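Local coordinates for protein alpha-1,3-glucanase (Streptomyces thermodiastaticus, PDB 7C7D) that probably hydrolyses alpha-1,3-glucan as a thermostable family GH87 glycosidase, its calcium-binding beta-domain joined to a parallel beta-helix, at residues G124-Y129 and L181-V186; V114-P119 and L139-K144. All blocks are in the same frame, centred on the assembly; numbering follows the deposited sequence.

Interaction 1 of 2, residues G124-Y129 and L181-V186; sequences GTLDVY and LQATNV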
ATOM      1  N   GLY A 124     -15.074 -11.037  17.957  1.00 15.81           N
ATOM      2  CA  GLY A 124     -14.972 -10.957  19.397  1.00 16.54           C
ATOM      3  C   GLY A 124     -14.158  -9.757  19.809  1.00 16.05           C
ATOM      4  O   GLY A 124     -14.191  -8.710  19.151  1.00 16.69           O
ATOM      5  N   THR A 125     -13.426  -9.890  20.907  1.00 17.52           N
ATOM      6  CA  THR A 125     -12.603  -8.802  21.395  1.00 18.23           C
ATOM      7  C   THR A 125     -11.253  -9.357  21.802  1.00 18.24           C
ATOM      8  O   THR A 125     -11.071 -10.565  21.956  1.00 21.51           O
ATOM      9  CB  THR A 125     -13.246  -8.079  22.583  1.00 20.23           C
ATOM     10  OG1 THR A 125     -13.542  -9.033  23.607  1.00 21.80           O
ATOM     11  CG2 THR A 125     -14.524  -7.371  22.160  1.00 21.87           C
ATOM     12  N   LEU A 126     -10.304  -8.445  21.966  1.00 18.48           N
ATOM     13  CA  LEU A 126      -8.954  -8.768  22.398  1.00 20.11           C
ATOM     14  C   LEU A 126      -8.631  -7.831  23.550  1.00 21.01           C
ATOM     15  O   LEU A 126      -8.670  -6.608  23.381  1.00 20.79           O
ATOM     16  CB  LEU A 126      -7.988  -8.560  21.229  1.00 22.09           C
ATOM     17  CG  LEU A 126      -6.548  -9.054  21.342  1.00 22.77           C
ATOM     18  CD1 LEU A 126      -6.457 -10.537  21.654  1.00 22.57           C
ATOM     19  CD2 LEU A 126      -5.819  -8.747  20.046  1.00 22.23           C
ATOM     20  N   ASP A 127      -8.359  -8.394  24.724  1.00 20.71           N
ATOM     21  CA  ASP A 127      -8.106  -7.571  25.896  1.00 22.05           C
ATOM     22  C   ASP A 127      -6.712  -6.959  25.826  1.00 22.28           C
ATOM     23  O   ASP A 127      -5.796  -7.515  25.216  1.00 22.52           O
ATOM     24  CB  ASP A 127      -8.246  -8.393  27.180  1.00 24.66           C
ATOM     25  CG  ASP A 127      -9.696  -8.592  27.594  1.00 26.86           C
ATOM     26  OD1 ASP A 127     -10.592  -8.031  26.930  1.00 27.93           O
ATOM     27  OD2 ASP A 127      -9.939  -9.296  28.599  1.00 28.67           O
ATOM     28  N   VAL A 128      -6.564  -5.794  26.455  1.00 22.10           N
ATOM     29  CA  VAL A 128      -5.308  -5.054  26.486  1.00 23.65           C
ATOM     30  C   VAL A 128      -4.912  -4.835  27.939  1.00 25.86           C
ATOM     31  O   VAL A 128      -5.717  -4.348  28.741  1.00 26.81           O
ATOM     32  CB  VAL A 128      -5.419  -3.713  25.735  1.00 23.18           C
ATOM     33  CG1 VAL A 128      -4.064  -3.023  25.674  1.00 25.00           C
ATOM     34  CG2 VAL A 128      -5.969  -3.928  24.326  1.00 22.40           C
ATOM     35  N   TYR A 129      -3.679  -5.204  28.270  1.00 26.17           N
ATOM     36  CA  TYR A 129      -3.097  -4.966  29.580  1.00 29.47           C
ATOM     37  C   TYR A 129      -1.892  -4.059  29.396  1.00 30.43           C
ATOM     38  O   TYR A 129      -1.174  -4.158  28.395  1.00 30.22           O
ATOM     39  CB  TYR A 129      -2.626  -6.276  30.224  1.00 31.67           C
ATOM     40  CG  TYR A 129      -3.735  -7.214  30.654  1.00 33.36           C
ATOM     41  CD1 TYR A 129      -4.513  -7.880  29.717  1.00 34.65           C
ATOM     42  CD2 TYR A 129      -3.992  -7.445  32.001  1.00 35.12           C
ATOM     43  CE1 TYR A 129      -5.521  -8.741  30.108  1.00 35.95           C
ATOM     44  CE2 TYR A 129      -4.999  -8.304  32.402  1.00 36.31           C
ATOM     45  CZ  TYR A 129      -5.761  -8.948  31.452  1.00 37.38           C
ATOM     46  OH  TYR A 129      -6.763  -9.804  31.847  1.00 39.03           O
ATOM     47  N   LEU A 181      -1.594  -8.227  24.800  1.00 19.53           N
ATOM     48  CA  LEU A 181      -2.874  -8.545  24.187  1.00 19.38           C
ATOM     49  C   LEU A 181      -3.258  -9.951  24.619  1.00 19.75           C
ATOM     50  O   LEU A 181      -2.461 -10.882  24.484  1.00 19.73           O
ATOM     51  CB  LEU A 181      -2.761  -8.479  22.665  1.00 18.59           C
ATOM     52  CG  LEU A 181      -2.145  -7.202  22.088  1.00 19.25           C
ATOM     53  CD1 LEU A 181      -2.136  -7.254  20.567  1.00 19.74           C
ATOM     54  CD2 LEU A 181      -2.898  -5.977  22.591  1.00 20.84           C
ATOM     55  N   GLN A 182      -4.464 -10.096  25.159  1.00 21.01           N
ATOM     56  CA  GLN A 182      -4.926 -11.354  25.732  1.00 22.25           C
ATOM     57  C   GLN A 182      -6.221 -11.772  25.053  1.00 20.95           C
ATOM     58  O   GLN A 182      -7.225 -11.053  25.128  1.00 21.60           O
ATOM     59  CB  GLN A 182      -5.151 -11.204  27.235  1.00 26.88           C
ATOM     60  CG  GLN A 182      -5.580 -12.479  27.924  1.00 33.08           C
ATOM     61  CD  GLN A 182      -4.818 -12.713  29.201  1.00 38.80           C
ATOM     62  OE1 GLN A 182      -3.596 -12.854  29.197  1.00 40.42           O
ATOM     63  NE2 GLN A 182      -5.534 -12.724  30.314  1.00 42.16           N
ATOM     64  N   ALA A 183      -6.206 -12.932  24.402  1.00 20.57           N
ATOM     65  CA  ALA A 183      -7.412 -13.458  23.770  1.00 20.12           C
ATOM     66  C   ALA A 183      -8.335 -14.017  24.840  1.00 20.81           C
ATOM     67  O   ALA A 183      -7.869 -14.558  25.833  1.00 22.67           O
ATOM     68  CB  ALA A 183      -7.047 -14.564  22.780  1.00 20.54           C
ATOM     69  N   THR A 184      -9.645 -13.866  24.653  1.00 22.10           N
ATOM     70  CA  THR A 184     -10.593 -14.303  25.678  1.00 22.96           C
ATOM     71  C   THR A 184     -11.820 -15.010  25.109  1.00 21.08           C
ATOM     72  O   THR A 184     -12.342 -15.940  25.731  1.00 23.27           O
ATOM     73  CB  THR A 184     -11.061 -13.129  26.551  1.00 27.43           C
ATOM     74  OG1 THR A 184     -11.723 -12.154  25.735  1.00 30.43           O
ATOM     75  CG2 THR A 184      -9.899 -12.484  27.300  1.00 28.14           C
ATOM     76  N   ASN A 185     -12.306 -14.572  23.945  1.00 19.95           N
ATOM     77  CA  ASN A 185     -13.590 -15.050  23.438  1.00 19.12           C
ATOM     78  C   ASN A 185     -13.561 -15.424  21.962  1.00 18.75           C
ATOM     79  O   ASN A 185     -14.622 -15.690  21.386  1.00 19.05           O
ATOM     80  CB  ASN A 185     -14.703 -14.028  23.700  1.00 20.01           C
ATOM     81  CG  ASN A 185     -14.382 -12.655  23.137  1.00 20.22           C
ATOM     82  OD1 ASN A 185     -13.681 -12.534  22.137  1.00 19.32           O
ATOM     83  ND2 ASN A 185     -14.903 -11.611  23.775  1.00 22.24           N
ATOM     84  N   VAL A 186     -12.386 -15.418  21.337  1.00 17.84           N
ATOM     85  CA  VAL A 186     -12.216 -15.837  19.952  1.00 16.82           C
ATOM     86  C   VAL A 186     -10.725 -16.044  19.752  1.00 15.99           C
ATOM     87  O   VAL A 186      -9.902 -15.374  20.385  1.00 17.01           O
ATOM     88  CB  VAL A 186     -12.796 -14.797  18.954  1.00 16.14           C
ATOM     89  CG1 VAL A 186     -12.089 -13.445  19.084  1.00 16.21           C
ATOM     90  CG2 VAL A 186     -12.738 -15.317  17.520  1.00 16.60           C
TER
HETATM   91  O   HOH W   1     -10.212 -13.116  22.070  1.00 19.37           O
HETATM   92  O   HOH W   2      -8.300 -10.814  30.038  1.00 44.56           O

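Interaction 2 of 2, residues V114-P119 and L139-K144; sequences VAYSVP and LTVTSK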
ATOM      1  N   VAL A 114      -3.435  -2.775  15.781  1.00 14.31           N
ATOM      2  CA  VAL A 114      -3.049  -4.180  15.725  1.00 13.46           C
ATOM      3  C   VAL A 114      -3.573  -4.796  14.438  1.00 12.91           C
ATOM      4  O   VAL A 114      -4.772  -4.710  14.148  1.00 13.13           O
ATOM      5  CB  VAL A 114      -3.584  -4.955  16.940  1.00 15.03           C
ATOM      6  CG1 VAL A 114      -3.175  -6.418  16.858  1.00 16.50           C
ATOM      7  CG2 VAL A 114      -3.078  -4.331  18.228  1.00 16.51           C
ATOM      8  N   ALA A 115      -2.683  -5.421  13.672  1.00 12.81           N
ATOM      9  CA  ALA A 115      -3.076  -6.210  12.511  1.00 12.75           C
ATOM     10  C   ALA A 115      -3.265  -7.654  12.956  1.00 12.18           C
ATOM     11  O   ALA A 115      -2.394  -8.225  13.618  1.00 12.46           O
ATOM     12  CB  ALA A 115      -2.009  -6.121  11.418  1.00 12.71           C
ATOM     13  N   TYR A 116      -4.403  -8.241  12.600  1.00 11.61           N
ATOM     14  CA  TYR A 116      -4.799  -9.525  13.160  1.00 12.39           C
ATOM     15  C   TYR A 116      -5.737 -10.210  12.176  1.00 11.89           C
ATOM     16  O   TYR A 116      -6.274  -9.581  11.261  1.00 12.01           O
ATOM     17  CB  TYR A 116      -5.540  -9.321  14.494  1.00 13.88           C
ATOM     18  CG  TYR A 116      -6.904  -8.738  14.216  1.00 13.57           C
ATOM     19  CD1 TYR A 116      -7.068  -7.368  14.018  1.00 13.17           C
ATOM     20  CD2 TYR A 116      -8.015  -9.564  14.038  1.00 13.15           C
ATOM     21  CE1 TYR A 116      -8.299  -6.833  13.675  1.00 13.46           C
ATOM     22  CE2 TYR A 116      -9.239  -9.036  13.681  1.00 13.08           C
ATOM     23  CZ  TYR A 116      -9.380  -7.678  13.512  1.00 12.74           C
ATOM     24  OH  TYR A 116     -10.602  -7.148  13.176  1.00 13.82           O
ATOM     25  N   SER A 117      -5.985 -11.498  12.418  1.00 12.24           N
ATOM     26  CA  SER A 117      -7.014 -12.254  11.715  1.00 12.86           C
ATOM     27  C   SER A 117      -7.801 -13.081  12.728  1.00 13.06           C
ATOM     28  O   SER A 117      -7.234 -13.567  13.711  1.00 14.59           O
ATOM     29  CB  SER A 117      -6.365 -13.195  10.695  1.00 13.60           C
ATOM     30  OG  SER A 117      -7.325 -13.924   9.956  1.00 14.77           O
ATOM     31  N   VAL A 118      -9.103 -13.225  12.506  1.00 13.26           N
ATOM     32  CA  VAL A 118      -9.913 -14.210  13.230  1.00 13.61           C
ATOM     33  C   VAL A 118     -10.598 -15.079  12.203  1.00 13.65           C
ATOM     34  O   VAL A 118     -10.723 -14.698  11.021  1.00 14.25           O
ATOM     35  CB  VAL A 118     -10.932 -13.536  14.186  1.00 14.34           C
ATOM     36  CG1 VAL A 118     -10.220 -12.720  15.251  1.00 14.96           C
ATOM     37  CG2 VAL A 118     -11.954 -12.720  13.412  1.00 14.66           C
ATOM     38  N   PRO A 119     -11.077 -16.263  12.592  1.00 15.05           N
ATOM     39  CA  PRO A 119     -11.672 -17.172  11.611  1.00 15.84           C
ATOM     40  C   PRO A 119     -12.901 -16.569  10.946  1.00 15.36           C
ATOM     41  O   PRO A 119     -13.669 -15.823  11.558  1.00 15.69           O
ATOM     42  CB  PRO A 119     -12.031 -18.409  12.442  1.00 17.37           C
ATOM     43  CG  PRO A 119     -11.068 -18.370  13.582  1.00 18.03           C
ATOM     44  CD  PRO A 119     -10.942 -16.910  13.911  1.00 16.39           C
ATOM     45  N   LEU A 139      -9.930  -4.316  22.268  1.00 20.28           N
ATOM     46  CA  LEU A 139      -9.925  -4.147  20.825  1.00 19.71           C
ATOM     47  C   LEU A 139     -11.033  -5.004  20.232  1.00 18.54           C
ATOM     48  O   LEU A 139     -11.193  -6.168  20.610  1.00 19.75           O
ATOM     49  CB  LEU A 139      -8.582  -4.586  20.248  1.00 19.80           C
ATOM     50  CG  LEU A 139      -7.372  -3.721  20.590  1.00 22.09           C
ATOM     51  CD1 LEU A 139      -6.101  -4.546  20.504  1.00 23.08           C
ATOM     52  CD2 LEU A 139      -7.304  -2.519  19.671  1.00 23.17           C
ATOM     53  N   THR A 140     -11.800  -4.431  19.315  1.00 18.13           N
ATOM     54  CA  THR A 140     -12.779  -5.207  18.569  1.00 17.70           C
ATOM     55  C   THR A 140     -12.070  -5.942  17.440  1.00 16.14           C
ATOM     56  O   THR A 140     -11.321  -5.336  16.672  1.00 17.00           O
ATOM     57  CB  THR A 140     -13.853  -4.282  18.002  1.00 19.76           C
ATOM     58  OG1 THR A 140     -14.507  -3.604  19.082  1.00 23.13           O
ATOM     59  CG2 THR A 140     -14.881  -5.075  17.193  1.00 21.21           C
ATOM     60  N   VAL A 141     -12.291  -7.249  17.347  1.00 15.64           N
ATOM     61  CA  VAL A 141     -11.695  -8.064  16.298  1.00 14.85           C
ATOM     62  C   VAL A 141     -12.807  -8.774  15.541  1.00 14.63           C
ATOM     63  O   VAL A 141     -13.755  -9.292  16.143  1.00 16.66           O
ATOM     64  CB  VAL A 141     -10.654  -9.066  16.841  1.00 15.33           C
ATOM     65  CG1 VAL A 141      -9.391  -8.336  17.288  1.00 15.70           C
ATOM     66  CG2 VAL A 141     -11.221  -9.877  17.988  1.00 16.97           C
ATOM     67  N   THR A 142     -12.701  -8.781  14.215  1.00 13.10           N
ATOM     68  CA  THR A 142     -13.759  -9.358  13.405  1.00 13.77           C
ATOM     69  C   THR A 142     -13.197  -9.879  12.094  1.00 13.63           C
ATOM     70  O   THR A 142     -12.109  -9.495  11.656  1.00 13.50           O
ATOM     71  CB  THR A 142     -14.879  -8.346  13.133  1.00 14.49           C
ATOM     72  OG1 THR A 142     -15.929  -8.991  12.400  1.00 15.32           O
ATOM     73  CG2 THR A 142     -14.353  -7.155  12.336  1.00 15.96           C
ATOM     74  N   SER A 143     -13.972 -10.774  11.479  1.00 14.16           N
ATOM     75  CA  SER A 143     -13.728 -11.273  10.135  1.00 14.08           C
ATOM     76  C   SER A 143     -14.586 -10.570   9.094  1.00 13.86           C
ATOM     77  O   SER A 143     -14.465 -10.876   7.902  1.00 13.93           O
ATOM     78  CB  SER A 143     -13.980 -12.782  10.071  1.00 14.20           C
ATOM     79  OG  SER A 143     -15.311 -13.082  10.476  1.00 15.74           O
ATOM     80  N   LYS A 144     -15.415  -9.610   9.518  1.00 13.16           N
ATOM     81  CA  LYS A 144     -16.389  -8.988   8.628  1.00 13.87           C
ATOM     82  C   LYS A 144     -15.734  -8.373   7.397  1.00 13.33           C
ATOM     83  O   LYS A 144     -16.275  -8.469   6.290  1.00 15.81           O
ATOM     84  CB  LYS A 144     -17.183  -7.929   9.399  1.00 16.60           C
ATOM     85  CG  LYS A 144     -18.075  -7.077   8.510  1.00 18.94           C
ATOM     86  CD  LYS A 144     -18.844  -6.039   9.302  1.00 21.82           C
ATOM     87  CE  LYS A 144     -19.769  -5.259   8.381  1.00 24.34           C
ATOM     88  NZ  LYS A 144     -20.539  -4.218   9.100  1.00 26.94           N
TER
HETATM   89  O   HOH W   3     -10.035 -11.403  10.245  1.00 14.88           O

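Interaction 1 of 2, residues G124-Y129 and L181-V186
The Y129 ring and the Q182 carboxamide have planes 48° apart: CB of Q182 approaches CE1 of Y129 obliquely at 3.8 Å, while water 2 sits in the ring plane at its edge, 2.6 Å from Y129 OH. The same water donates to D127 OD2, and Q182 NE2 is a weak third partner; the other end of the amide, OE1, bonds to R100. D127 and Q182 point to one face of an antiparallel sheet in the beta-sandwich of the D1 domain. They form a hydrogen-bonded pair, D127 N to Q182 O and Q182 N to D127 O, each 2.9 Å. On the opposite face L181 turns into the core, where it touches L112 and V114. Its CD1 lies 4.0 Å from L126 CD2; the L181 and V128 side chains lie side by side, pointing the same way. Toward V186 direct backbone pairing gives way to water 1, which accepts from T184 N and donates to T125 O and V186 O. N185 has CG between its backbone N and carbonyl carbon (chi1 55°), and its amide grips T125 twice: ND2 donates to T125 OG1 at 2.9 Å, and OD1 accepts from T125 N at 2.9 Å on an in-plane lone pair, N-H...O 170°.

Interaction 2 of 2, residues V114-P119 and L139-K144
Y116 carries CG between its backbone N and carbonyl carbon (chi1 72°), and V141 holds CG1 anti to its own carbonyl carbon, beside the backbone N; the two torsions set the ring and the CG1 methyl toward each other, the methyl over one ring face. V141 CG1 sits 3.6 Å from the centroid of the Y116 ring and 10° off its normal, a CH-pi contact over the centre. V141 CB leans in as well, 3.5 Å from CE2 of the same ring. At the phenol end T142 N donates to Y116 OH in a nearly straight bond of 2.9 Å, the donor arriving at the edge, near the ring plane. The same hydroxyl has a weak bond to D163, while V114 O lies in plane at the ring edge. A phenylalanine in place of Y116 would probably leave T142 N without this acceptor and D163 without its weak partner. No backbone pairing joins the two segments: strands 114-117 and 139-142 pass 7.6 Å apart at 35°, belonging to the two sheets packed face to face in the D1 beta-sandwich. Between these sheets the V114 and L139 side chains cross at about a right angle, CG2 of V114 3.8 Å from CD1 of L139. V118, which also touches V188, sets CG1 4.0 Å from V141 CB, while its CG2 lies against the T142-S143 peptide. Where both strands end, water 3 accepts from V118 N at 3.0 Å and may donate to T142 O. S143 packs CB against P119 O and bonds through OG to Q122 O. T142 OG1 accepts from K144 N at 3.0 Å, forming an ST turn, beyond which K144 NZ makes a salt bridge to E296 in the pectate lyase-like part of the chain.

From the N terminus the order is 114-119, 124-129, 139-144, 181-186, so the two contacts cross rather than nest. Interaction 2 closes a short loop of 19 residues that includes 124-129; interaction 1 closes one of 51 residues that includes 139-144. Strands 123-130 and 133-142 form a hairpin, and the contacts meet along it: G124 N with V141 O and L126 N with L139 O, both probable hydrogen bonds at 2.8 Å. Interaction 1 adds strand 178-183 on the far side of 123-130, within one sheet, whereas interaction 2 ties that sheet to strand 109-117 of the other.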